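Local atomic coordinates of regulatory protein SWI6 (Saccharomyces cerevisiae, PDB entry 2XFV), a protein that serves as the subunit common to the MBF and SBF transcription complexes of yeast, with MBP1 and SWI4 respectively, in cell-cycle-dependent transcription. Residues I36-Q39 and Y40-T43; N61-L64 and A65-I69; L83-C86 and L87-N91. One frame throughout, in Å; residues are numbered along the deposited sequence.

Overall arrangement
The three contacts follow one another along the amino-terminal domain of SWI6, each inside a single helix or at its end: contact 1 on helix 34-43, contact 2 on helix 57-67 and the turn after it, contact 3 on helix 83-92. Centres of contacts 1 and 2 lie about 12 Å apart, those of 2 and 3 about 14 Å, and those of 1 and 3 about 16 Å. Contact 2 is the middle member, since Y67 packs on L37, Y40 and H41 of contact 1 while I69 meets L89 of contact 3. Contacts 1 and 3 do not touch. The helices thus form one packed group, in a domain whose sequence family is classed with helix-turn-helix proteins.

Contact 1 (I36-Q39 and Y40-T43); sequences ILQQ and YHDT
T43 OG1, near the C-terminal end of helix 34-43, has three hydrogen-bond partners, Q39 across the contact among them. Q39 NE2 donates to T43 OG1 at 2.8 Å with an N-H...O angle of 154°, and the oxygen lies almost exactly in the amide plane of Q39. N45 N and the carboxylate of E48 also hydrogen-bond to this hydroxyl, so the Q39 amide is one of three groups that hold it. The reach of Q39 follows from a bend in its chain at chi2 (64°), which turns the amide toward the residue four places on. T43 CG2 lies 3.4 Å from the same Q39 NE2, so the amide nitrogen meets both branches of the threonine. The backbone supports the side-chain pair: T43 N donates to Q39 O at 3.0 Å, closing a second link between the same two residues. In the same turn, the preceding i to i+4 bonds run from Y40 N to I36 O at 2.9 Å and from H41 N to L37 O at 3.0 Å. On another side of the helix, H41 ND1 donates to D42 OD1 at 3.2 Å. This His-carboxylate bond is essentially straight, at 179°; OD1 lies in the imidazole plane, while the ring nitrogen meets the carboxylate on its anti side, somewhat out of the carboxylate plane. The H41 ring also stands edge-to-face with that of H66 on helix 57-67. T43 OG1 accepts from Q39 NE2 and N45 N, which leaves its own proton probably for the carboxylate of E48, and this would tie the helix end to the loop beyond.

Contact 2 (N61-L64 and A65-I69); sequences NKLL and AHYGI
L64 O and I69 N make a bond across the C-terminal turn of helix 57-67, 3.0 Å long and in the plane of the L64 carbonyl. The same oxygen accepts a second hydrogen bond, from a water at 3.1 Å, and that water also donates to I69 O at 3.0 Å. One molecule therefore bridges two backbone carbonyls, and L64 O has partners even though the regular helical pattern stops here. Earlier acceptors are met in the ordinary helical way: N61 O by A65 N, K62 O by H66 N, and L63 O by Y67 N. G68 N bonds only weakly to A65 O, at 3.3 Å, and Y67 O is taken by a bound glycerol, probably from the crystallisation liquor. The ammonium of K62 forms a salt bridge with E58 one turn earlier. Two apolar pairs accompany these bonds. L64 CD2 touches I69 CG2 at 3.7 Å, the two side chains crossing at about a right angle, while L63 and Y67 run side by side with L63 CD2 in the plane of the tyrosine ring at its edge, 4.0 Å from Y67 CE2. With CG anti to its own carbonyl carbon (chi1 -70°), Y67 brings CD2 to 3.4 Å from L63 O. One ring face receives H66 CD2, which stands 3.6 Å above the centre of the Y67 ring. Positive phi at G68 (60°), with bonds back into the last turn, defines a Schellman motif, accompanied by the apolar contact between L64 and I69, which flank it.

Contact 3 (L83-C86 and L87-N91); sequences LEKC and LQLLN
L83 and L87 lie side by side and point the same way, with L83 CD1 4.0 Å from L87 CD1, one i to i+4 pair on the apolar face of helix 83-92. C86 and L90 repeat that spacing three residues further along: C86 SG comes to 4.1 Å from L90 CD1. The sulfur is anti to the backbone N, beside the carbonyl carbon, and there reaches the leucine methyl. Beneath these pairs run regular backbone bonds, among them L87 N to L83 O at 3.0 Å and L90 N to C86 O at 3.0 Å. On another flank K85 CD packs 4.1 Å from L89 CG, the two side chains meeting at a slant. A second shell holds these residues in the domain: F103 of strand 103-105 lies against L83, L87 and L90, F28 and I81 from the sheet strands 28-29 and 79-81 meet C86, and I81 also meets L89. The helix borders the second subunit as well, another copy of this protein: L83 also packs on F103 of the second subunit, and Q100 of that subunit makes weak hydrogen bonds with Q88 NE2 and E84 OE1. The Q88 amide is thus divided, NE2 bonding weakly to the second subunit and OE1 to K85 within the chain. Bends at chi2 (53°) and chi3 (70°) bring the lysine's end round to Q88, and its ammonium is bound by a glycerol too. K85 NZ approaches Q88 OE1 at 2.9 Å from above the amide carbonyl plane, at an elevation of 46°.

Contact 1 (I36-Q39 and Y40-T43)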
# COMPACT_ATOMS: atom_id res chain seq x y z
N ILE A 36 11.05 14.09 -2.84
CA ILE A 36 11.27 12.74 -2.31
C ILE A 36 11.54 11.73 -3.42
O ILE A 36 12.38 10.85 -3.28
CB ILE A 36 10.08 12.29 -1.43
CG1 ILE A 36 10.14 13.02 -0.07
CG2 ILE A 36 10.11 10.78 -1.21
CD1 ILE A 36 8.86 12.92 0.74
N LEU A 37 10.82 11.86 -4.53
CA LEU A 37 11.01 10.94 -5.66
C LEU A 37 12.41 11.06 -6.26
O LEU A 37 13.02 10.05 -6.63
CB LEU A 37 9.93 11.16 -6.73
CG LEU A 37 9.88 10.15 -7.88
CD1 LEU A 37 9.70 8.71 -7.37
CD2 LEU A 37 8.75 10.51 -8.87
N GLN A 38 12.91 12.29 -6.39
CA GLN A 38 14.26 12.51 -6.90
C GLN A 38 15.32 11.90 -5.97
O GLN A 38 16.28 11.26 -6.43
CB GLN A 38 14.51 14.02 -7.10
CG GLN A 38 15.90 14.37 -7.65
CD GLN A 38 16.11 13.89 -9.08
OE1 GLN A 38 17.04 13.12 -9.37
NE2 GLN A 38 15.25 14.33 -9.98
N GLN A 39 15.16 12.10 -4.67
CA GLN A 39 16.11 11.53 -3.71
C GLN A 39 16.07 10.00 -3.74
O GLN A 39 17.12 9.34 -3.71
CB GLN A 39 15.84 12.05 -2.29
CG GLN A 39 16.92 11.65 -1.29
CD GLN A 39 18.27 12.25 -1.62
OE1 GLN A 39 18.40 13.47 -1.74
NE2 GLN A 39 19.28 11.40 -1.78
N TYR A 40 14.88 9.44 -3.80
CA TYR A 40 14.73 7.99 -3.91
C TYR A 40 15.47 7.47 -5.14
O TYR A 40 16.23 6.49 -5.06
CB TYR A 40 13.25 7.62 -4.01
CG TYR A 40 12.99 6.14 -4.09
CD1 TYR A 40 13.17 5.32 -2.98
CD2 TYR A 40 12.56 5.55 -5.27
CE1 TYR A 40 12.93 3.96 -3.04
CE2 TYR A 40 12.32 4.18 -5.35
CZ TYR A 40 12.50 3.40 -4.23
OH TYR A 40 12.26 2.04 -4.28
N HIS A 41 15.27 8.14 -6.27
CA HIS A 41 16.00 7.79 -7.49
C HIS A 41 17.52 7.85 -7.29
O HIS A 41 18.25 6.95 -7.73
CB HIS A 41 15.59 8.70 -8.65
CG HIS A 41 16.28 8.38 -9.94
ND1 HIS A 41 17.51 8.91 -10.28
CD2 HIS A 41 15.93 7.56 -10.96
CE1 HIS A 41 17.87 8.44 -11.46
NE2 HIS A 41 16.93 7.62 -11.90
N ASP A 42 18.00 8.90 -6.64
CA ASP A 42 19.46 9.11 -6.53
C ASP A 42 20.21 8.19 -5.55
O ASP A 42 21.29 7.69 -5.88
CB ASP A 42 19.77 10.58 -6.21
CG ASP A 42 19.39 11.51 -7.35
OD1 ASP A 42 19.17 11.02 -8.48
OD2 ASP A 42 19.30 12.74 -7.11
N THR A 43 19.66 7.98 -4.36
CA THR A 43 20.35 7.20 -3.33
C THR A 43 19.50 6.08 -2.73
O THR A 43 20.01 5.24 -1.99
CB THR A 43 20.82 8.08 -2.15
OG1 THR A 43 19.67 8.61 -1.47
CG2 THR A 43 21.70 9.22 -2.63

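Contact 2 (N61-L64 and A65-I69)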
# COMPACT_ATOMS: atom_id res chain seq x y z
N ASN A 61 10.98 15.73 -16.04
CA ASN A 61 10.78 14.92 -17.25
C ASN A 61 11.39 13.54 -17.06
O ASN A 61 10.79 12.52 -17.44
CB ASN A 61 11.45 15.56 -18.48
CG ASN A 61 10.84 16.90 -18.87
OD1 ASN A 61 9.66 17.18 -18.60
ND2 ASN A 61 11.65 17.73 -19.54
N LYS A 62 12.60 13.51 -16.51
CA LYS A 62 13.36 12.27 -16.35
C LYS A 62 12.71 11.31 -15.37
O LYS A 62 12.75 10.10 -15.57
CB LYS A 62 14.79 12.57 -15.86
CG LYS A 62 15.84 12.64 -16.94
CD LYS A 62 15.72 13.88 -17.78
CE LYS A 62 17.07 14.29 -18.32
NZ LYS A 62 17.06 15.70 -18.80
N LEU A 63 12.14 11.85 -14.30
CA LEU A 63 11.48 11.02 -13.29
C LEU A 63 10.16 10.43 -13.82
O LEU A 63 9.87 9.26 -13.60
CB LEU A 63 11.21 11.84 -12.02
CG LEU A 63 12.44 12.32 -11.24
CD1 LEU A 63 12.02 13.30 -10.16
CD2 LEU A 63 13.21 11.14 -10.62
N LEU A 64 9.38 11.25 -14.52
CA LEU A 64 8.12 10.78 -15.10
C LEU A 64 8.40 9.68 -16.11
O LEU A 64 7.67 8.68 -16.17
CB LEU A 64 7.36 11.93 -15.77
CG LEU A 64 6.82 13.04 -14.85
CD1 LEU A 64 6.09 14.15 -15.66
CD2 LEU A 64 5.89 12.47 -13.79
N ALA A 65 9.43 9.87 -16.92
CA ALA A 65 9.80 8.86 -17.92
C ALA A 65 10.27 7.55 -17.26
O ALA A 65 9.80 6.45 -17.59
CB ALA A 65 10.87 9.41 -18.87
N HIS A 66 11.20 7.67 -16.32
CA HIS A 66 11.80 6.49 -15.69
C HIS A 66 10.78 5.66 -14.90
O HIS A 66 10.77 4.42 -14.99
CB HIS A 66 12.96 6.91 -14.78
CG HIS A 66 13.59 5.76 -14.05
ND1 HIS A 66 14.44 4.86 -14.67
CD2 HIS A 66 13.49 5.35 -12.77
CE1 HIS A 66 14.84 3.96 -13.79
NE2 HIS A 66 14.28 4.23 -12.63
N TYR A 67 9.93 6.33 -14.13
CA TYR A 67 8.96 5.64 -13.28
C TYR A 67 7.64 5.36 -13.99
O TYR A 67 6.72 4.80 -13.40
CB TYR A 67 8.73 6.41 -11.97
CG TYR A 67 9.94 6.36 -11.06
CD1 TYR A 67 10.28 5.19 -10.39
CD2 TYR A 67 10.77 7.47 -10.91
CE1 TYR A 67 11.39 5.13 -9.57
CE2 TYR A 67 11.90 7.43 -10.09
CZ TYR A 67 12.20 6.25 -9.42
OH TYR A 67 13.31 6.17 -8.61
N GLY A 68 7.55 5.75 -15.26
CA GLY A 68 6.36 5.48 -16.06
C GLY A 68 5.11 6.10 -15.47
O GLY A 68 4.05 5.47 -15.39
N ILE A 69 5.23 7.35 -15.05
CA ILE A 69 4.12 8.05 -14.43
C ILE A 69 3.38 8.92 -15.46
O ILE A 69 3.95 9.87 -16.00
CB ILE A 69 4.62 8.98 -13.30
CG1 ILE A 69 5.31 8.16 -12.20
CG2 ILE A 69 3.46 9.84 -12.74
CD1 ILE A 69 6.14 9.00 -11.22
O HOH W 1 5.55 9.02 -18.34

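Contact 3 (L83-C86 and L87-N91)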
# COMPACT_ATOMS: atom_id res chain seq x y z
N LEU A 83 -5.49 8.39 -8.49
CA LEU A 83 -5.51 7.77 -7.16
C LEU A 83 -4.66 6.51 -7.11
O LEU A 83 -3.91 6.30 -6.16
CB LEU A 83 -6.96 7.42 -6.79
CG LEU A 83 -7.22 6.48 -5.60
CD1 LEU A 83 -6.82 7.13 -4.27
CD2 LEU A 83 -8.69 6.07 -5.57
N GLU A 84 -4.80 5.64 -8.11
CA GLU A 84 -4.06 4.38 -8.06
C GLU A 84 -2.55 4.59 -8.16
O GLU A 84 -1.78 3.86 -7.53
CB GLU A 84 -4.55 3.41 -9.15
CG GLU A 84 -5.88 2.78 -8.75
CD GLU A 84 -6.35 1.70 -9.71
OE1 GLU A 84 -5.50 1.06 -10.38
OE2 GLU A 84 -7.58 1.49 -9.76
N LYS A 85 -2.14 5.58 -8.94
CA LYS A 85 -0.72 5.94 -9.04
C LYS A 85 -0.22 6.54 -7.72
O LYS A 85 0.90 6.26 -7.29
CB LYS A 85 -0.48 6.89 -10.24
CG LYS A 85 0.98 7.35 -10.47
CD LYS A 85 1.99 6.18 -10.57
CE LYS A 85 1.84 5.33 -11.85
NZ LYS A 85 2.73 4.12 -11.80
N CYS A 86 -1.05 7.36 -7.08
CA CYS A 86 -0.69 7.87 -5.76
C CYS A 86 -0.43 6.70 -4.80
O CYS A 86 0.59 6.67 -4.11
CB CYS A 86 -1.78 8.80 -5.21
SG CYS A 86 -1.53 9.34 -3.49
N LEU A 87 -1.33 5.72 -4.78
CA LEU A 87 -1.13 4.55 -3.91
C LEU A 87 0.13 3.75 -4.28
O LEU A 87 0.89 3.32 -3.40
CB LEU A 87 -2.38 3.64 -3.91
CG LEU A 87 -3.62 4.27 -3.25
CD1 LEU A 87 -4.92 3.66 -3.77
CD2 LEU A 87 -3.53 4.15 -1.74
N GLN A 88 0.36 3.56 -5.57
CA GLN A 88 1.57 2.88 -6.02
C GLN A 88 2.85 3.57 -5.55
O GLN A 88 3.79 2.89 -5.12
CB GLN A 88 1.59 2.78 -7.55
CG GLN A 88 0.69 1.71 -8.10
CD GLN A 88 0.72 1.70 -9.60
OE1 GLN A 88 0.66 2.75 -10.23
NE2 GLN A 88 0.81 0.51 -10.19
N LEU A 89 2.89 4.90 -5.65
CA LEU A 89 4.06 5.67 -5.20
C LEU A 89 4.26 5.59 -3.68
O LEU A 89 5.39 5.45 -3.21
CB LEU A 89 3.98 7.14 -5.67
CG LEU A 89 4.04 7.38 -7.19
CD1 LEU A 89 3.84 8.86 -7.55
CD2 LEU A 89 5.34 6.84 -7.80
N LEU A 90 3.18 5.69 -2.91
CA LEU A 90 3.32 5.55 -1.46
C LEU A 90 3.85 4.17 -1.09
O LEU A 90 4.70 4.04 -0.20
CB LEU A 90 1.98 5.80 -0.77
CG LEU A 90 1.43 7.22 -0.85
CD1 LEU A 90 0.01 7.24 -0.26
CD2 LEU A 90 2.36 8.19 -0.09
N ASN A 91 3.34 3.14 -1.76
CA ASN A 91 3.84 1.78 -1.53
C ASN A 91 5.33 1.64 -1.88
O ASN A 91 6.12 1.08 -1.09
CB ASN A 91 3.00 0.76 -2.32
CG ASN A 91 3.39 -0.69 -2.01
OD1 ASN A 91 3.43 -1.10 -0.84
ND2 ASN A 91 3.66 -1.47 -3.05